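Local structure of uncharacterized NTF2-like protein (Burkholderia xenovorans LB400, 3FGY) at residues Lys60-Pro72 with Phe87-Phe99. The protein is of unknown function but belongs to the NTF2-like, SnoaL-type family, whose curved sheet and helices commonly enclose a pocket for small molecules. Sequence-based numbering, arbitrary orientation.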
# COMPACT_ATOMS: atom_id res chain seq x y z
N LYS A 60 -22.76 2.03 0.27
CA LYS A 60 -22.37 3.06 1.21
C LYS A 60 -21.31 4.01 0.60
O LYS A 60 -21.37 5.23 0.79
CB LYS A 60 -21.87 2.40 2.49
CG LYS A 60 -21.62 3.38 3.59
CD LYS A 60 -21.24 2.69 4.86
CE LYS A 60 -21.03 3.67 5.98
NZ LYS A 60 -20.72 2.94 7.25
N ALA A 61 -20.36 3.45 -0.15
CA ALA A 61 -19.33 4.26 -0.82
C ALA A 61 -19.99 5.25 -1.79
O ALA A 61 -19.68 6.46 -1.78
CB ALA A 61 -18.34 3.38 -1.54
N SER A 62 -20.94 4.77 -2.60
CA SER A 62 -21.67 5.61 -3.57
C SER A 62 -22.41 6.77 -2.88
O SER A 62 -22.54 7.88 -3.45
CB SER A 62 -22.65 4.74 -4.35
OG SER A 62 -23.87 4.55 -3.64
N GLU A 63 -22.90 6.50 -1.67
CA GLU A 63 -23.60 7.48 -0.88
C GLU A 63 -22.72 8.52 -0.20
O GLU A 63 -23.18 9.64 0.05
CB GLU A 63 -24.45 6.77 0.19
CG GLU A 63 -25.64 6.07 -0.42
CD GLU A 63 -26.41 5.20 0.55
OE1 GLU A 63 -26.10 5.20 1.77
OE2 GLU A 63 -27.34 4.51 0.07
N MSE A 64 -21.46 8.19 0.08
CA MSE A 64 -20.71 9.13 0.89
C MSE A 64 -19.51 9.76 0.24
O MSE A 64 -19.03 10.76 0.74
CB MSE A 64 -20.35 8.51 2.23
CG MSE A 64 -21.57 8.35 3.08
SE MSE A 64 -21.10 7.51 4.70
CE MSE A 64 -21.07 9.04 5.94
N VAL A 65 -19.07 9.25 -0.91
CA VAL A 65 -17.87 9.80 -1.54
C VAL A 65 -17.98 9.79 -3.06
O VAL A 65 -18.61 8.90 -3.65
CB VAL A 65 -16.58 9.07 -1.08
CG1 VAL A 65 -16.49 7.67 -1.65
CG2 VAL A 65 -15.35 9.86 -1.49
N GLU A 66 -17.42 10.83 -3.66
CA GLU A 66 -17.24 10.94 -5.10
C GLU A 66 -15.77 10.64 -5.33
O GLU A 66 -14.91 11.24 -4.68
CB GLU A 66 -17.57 12.36 -5.55
CG GLU A 66 -19.06 12.73 -5.42
CD GLU A 66 -19.34 14.22 -5.46
OE1 GLU A 66 -18.40 15.01 -5.66
OE2 GLU A 66 -20.53 14.61 -5.31
N ILE A 67 -15.48 9.66 -6.18
CA ILE A 67 -14.11 9.25 -6.40
C ILE A 67 -13.81 9.17 -7.89
O ILE A 67 -14.64 8.72 -8.70
CB ILE A 67 -13.77 7.94 -5.65
CG1 ILE A 67 -12.26 7.68 -5.69
CG2 ILE A 67 -14.59 6.77 -6.21
CD1 ILE A 67 -11.81 6.55 -4.80
N SER A 68 -12.63 9.66 -8.25
CA SER A 68 -12.15 9.71 -9.63
C SER A 68 -10.76 9.10 -9.69
O SER A 68 -9.95 9.34 -8.81
CB SER A 68 -12.02 11.17 -10.11
OG SER A 68 -13.28 11.81 -10.20
N TYR A 69 -10.48 8.37 -10.76
CA TYR A 69 -9.17 7.80 -10.99
C TYR A 69 -8.65 8.44 -12.28
O TYR A 69 -9.14 8.10 -13.36
CB TYR A 69 -9.30 6.27 -11.11
CG TYR A 69 -10.10 5.65 -9.97
CD1 TYR A 69 -9.47 5.29 -8.77
CD2 TYR A 69 -11.48 5.48 -10.06
CE1 TYR A 69 -10.21 4.73 -7.71
CE2 TYR A 69 -12.23 4.93 -9.01
CZ TYR A 69 -11.59 4.56 -7.83
OH TYR A 69 -12.36 4.02 -6.80
N PRO A 70 -7.75 9.44 -12.16
CA PRO A 70 -7.32 10.15 -13.39
C PRO A 70 -6.60 9.28 -14.42
O PRO A 70 -6.72 9.55 -15.62
CB PRO A 70 -6.38 11.26 -12.88
CG PRO A 70 -6.28 11.11 -11.40
CD PRO A 70 -7.16 10.00 -10.93
N GLU A 71 -5.86 8.28 -13.95
CA GLU A 71 -5.07 7.40 -14.82
C GLU A 71 -5.32 5.94 -14.48
O GLU A 71 -5.73 5.61 -13.36
CB GLU A 71 -3.57 7.68 -14.72
CG GLU A 71 -3.13 9.10 -15.09
CD GLU A 71 -3.46 9.50 -16.52
OE1 GLU A 71 -3.51 8.62 -17.41
OE2 GLU A 71 -3.67 10.71 -16.76
N PRO A 72 -5.09 5.06 -15.45
CA PRO A 72 -5.34 3.65 -15.14
C PRO A 72 -4.35 3.08 -14.11
O PRO A 72 -3.21 3.53 -14.01
CB PRO A 72 -5.18 2.93 -16.49
CG PRO A 72 -4.76 3.92 -17.44
CD PRO A 72 -4.65 5.26 -16.83
N PHE A 87 -4.06 5.80 -7.98
CA PHE A 87 -4.17 7.15 -7.43
C PHE A 87 -5.59 7.62 -7.68
O PHE A 87 -6.16 7.37 -8.75
CB PHE A 87 -3.13 8.07 -8.04
CG PHE A 87 -3.28 9.52 -7.66
CD1 PHE A 87 -2.74 10.01 -6.49
CD2 PHE A 87 -3.97 10.38 -8.48
CE1 PHE A 87 -2.90 11.37 -6.14
CE2 PHE A 87 -4.14 11.69 -8.15
CZ PHE A 87 -3.60 12.20 -6.98
N ALA A 88 -6.19 8.22 -6.67
CA ALA A 88 -7.55 8.75 -6.75
C ALA A 88 -7.60 10.17 -6.26
O ALA A 88 -6.80 10.57 -5.40
CB ALA A 88 -8.53 7.92 -5.89
N THR A 89 -8.56 10.90 -6.80
CA THR A 89 -8.98 12.16 -6.22
C THR A 89 -10.45 12.02 -5.82
O THR A 89 -11.21 11.24 -6.42
CB THR A 89 -8.78 13.33 -7.19
OG1 THR A 89 -9.57 13.12 -8.36
CG2 THR A 89 -7.31 13.47 -7.58
N GLY A 90 -10.87 12.71 -4.78
CA GLY A 90 -12.23 12.58 -4.34
C GLY A 90 -12.79 13.74 -3.55
O GLY A 90 -12.08 14.69 -3.22
N ARG A 91 -14.07 13.63 -3.26
CA ARG A 91 -14.77 14.58 -2.43
C ARG A 91 -15.77 13.85 -1.56
O ARG A 91 -16.49 12.96 -2.01
CB ARG A 91 -15.44 15.63 -3.28
CG ARG A 91 -16.08 16.75 -2.47
CD ARG A 91 -16.38 17.94 -3.38
NE ARG A 91 -17.44 17.62 -4.35
CZ ARG A 91 -17.86 18.42 -5.34
NH1 ARG A 91 -17.35 19.64 -5.53
NH2 ARG A 91 -18.83 18.01 -6.14
N VAL A 92 -15.76 14.20 -0.28
CA VAL A 92 -16.66 13.62 0.70
C VAL A 92 -17.96 14.39 0.67
O VAL A 92 -17.98 15.61 0.85
CB VAL A 92 -16.04 13.60 2.12
CG1 VAL A 92 -17.05 13.05 3.13
CG2 VAL A 92 -14.77 12.77 2.14
N LYS A 93 -19.07 13.70 0.41
CA LYS A 93 -20.33 14.40 0.19
C LYS A 93 -20.83 15.17 1.42
O LYS A 93 -21.33 16.29 1.28
CB LYS A 93 -21.39 13.42 -0.35
CG LYS A 93 -21.11 12.84 -1.73
CD LYS A 93 -22.36 12.09 -2.25
CE LYS A 93 -22.18 11.39 -3.60
NZ LYS A 93 -22.53 12.23 -4.84
N SER A 94 -20.68 14.60 2.62
CA SER A 94 -21.28 15.19 3.83
C SER A 94 -20.51 16.40 4.32
O SER A 94 -21.09 17.35 4.85
CB SER A 94 -21.34 14.16 4.96
OG SER A 94 -20.05 13.75 5.36
N THR A 95 -19.20 16.38 4.13
CA THR A 95 -18.36 17.48 4.59
C THR A 95 -17.94 18.43 3.47
O THR A 95 -17.42 19.50 3.76
CB THR A 95 -17.06 16.94 5.21
OG1 THR A 95 -16.32 16.29 4.18
CG2 THR A 95 -17.33 15.98 6.37
N ASN A 96 -18.09 18.00 2.20
CA ASN A 96 -17.63 18.74 1.01
C ASN A 96 -16.09 18.86 0.94
O ASN A 96 -15.55 19.62 0.13
CB ASN A 96 -18.28 20.14 0.90
CG ASN A 96 -18.41 20.62 -0.55
OD1 ASN A 96 -18.43 19.82 -1.48
ND2 ASN A 96 -18.51 21.94 -0.74
N ARG A 97 -15.38 18.08 1.74
CA ARG A 97 -13.91 18.15 1.77
C ARG A 97 -13.29 17.28 0.71
O ARG A 97 -13.77 16.19 0.45
CB ARG A 97 -13.38 17.79 3.16
CG ARG A 97 -13.76 18.73 4.21
CD ARG A 97 -13.35 18.24 5.57
NE ARG A 97 -13.81 19.17 6.59
CZ ARG A 97 -13.80 18.93 7.90
NH1 ARG A 97 -13.32 17.78 8.36
NH2 ARG A 97 -14.31 19.84 8.73
N THR A 98 -12.24 17.76 0.08
CA THR A 98 -11.60 17.06 -1.03
C THR A 98 -10.34 16.28 -0.53
O THR A 98 -9.79 16.59 0.53
CB THR A 98 -11.26 18.03 -2.17
OG1 THR A 98 -10.26 18.98 -1.74
CG2 THR A 98 -12.52 18.78 -2.68
N PHE A 99 -9.89 15.29 -1.29
CA PHE A 99 -8.67 14.59 -0.97
C PHE A 99 -8.06 13.99 -2.22
O PHE A 99 -8.72 13.87 -3.26
CB PHE A 99 -8.92 13.48 0.06
CG PHE A 99 -9.86 12.42 -0.42
CD1 PHE A 99 -9.38 11.30 -1.09
CD2 PHE A 99 -11.22 12.56 -0.23
CE1 PHE A 99 -10.25 10.33 -1.55
CE2 PHE A 99 -12.09 11.58 -0.66
CZ PHE A 99 -11.61 10.48 -1.34
O HOH W 1 -20.36 11.75 2.88
O HOH W 2 -4.83 7.77 -11.29
O HOH W 3 -4.92 4.76 -10.62
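An antiparallel β-hairpin at the edge of the curved NTF2-like sheet joins E66 and S68 of outermost strand 65-78 to R91 and T89 of strand 81-92, just where helix 50-64 gives way to strand. E66 and R91 form one hydrogen-bonded pair, with E66 N to R91 O at 2.9 Å and an almost straight N-H···O angle of 179°; S68 and T89 form the next. Beyond the last bridge, V65 with V92, K93 N adds a hydrogen bond to M64 O. That carbonyl also takes a proton from a water held by S94 N, so the helix end is tied twice to the turn after V92.

V65, I67 and V92 send their side chains to one face, where G90 has none; a bound unknown ligand near I67 may mark part of a pocket there. CG2 of V65, anti to the backbone N, reaches the edge of the F99 ring, 3.8 Å from CE2, while G90 CA lies over the rim of one face of that ring. F99 also packs on L126 and A129 of helix 123-129. In the conformer described, I67 CD1 rests on A88 CB at 3.7 Å. Beyond the paired strands, P70 CG meets the F87 ring at its edge.

The face of E66 and R91 carries a salt-bridge network centred on E66. Its carboxylate lies beside the R91 guanidinium, the planes 58° apart, and OE1 takes NE at 3.1 Å and, weakly, NH2. K93 runs past the carbonyls of E63 and S62, then bends at its last torsion (chi4 -90°), bringing NZ to the anti lone pair of E66 OE2 at 3.1 Å.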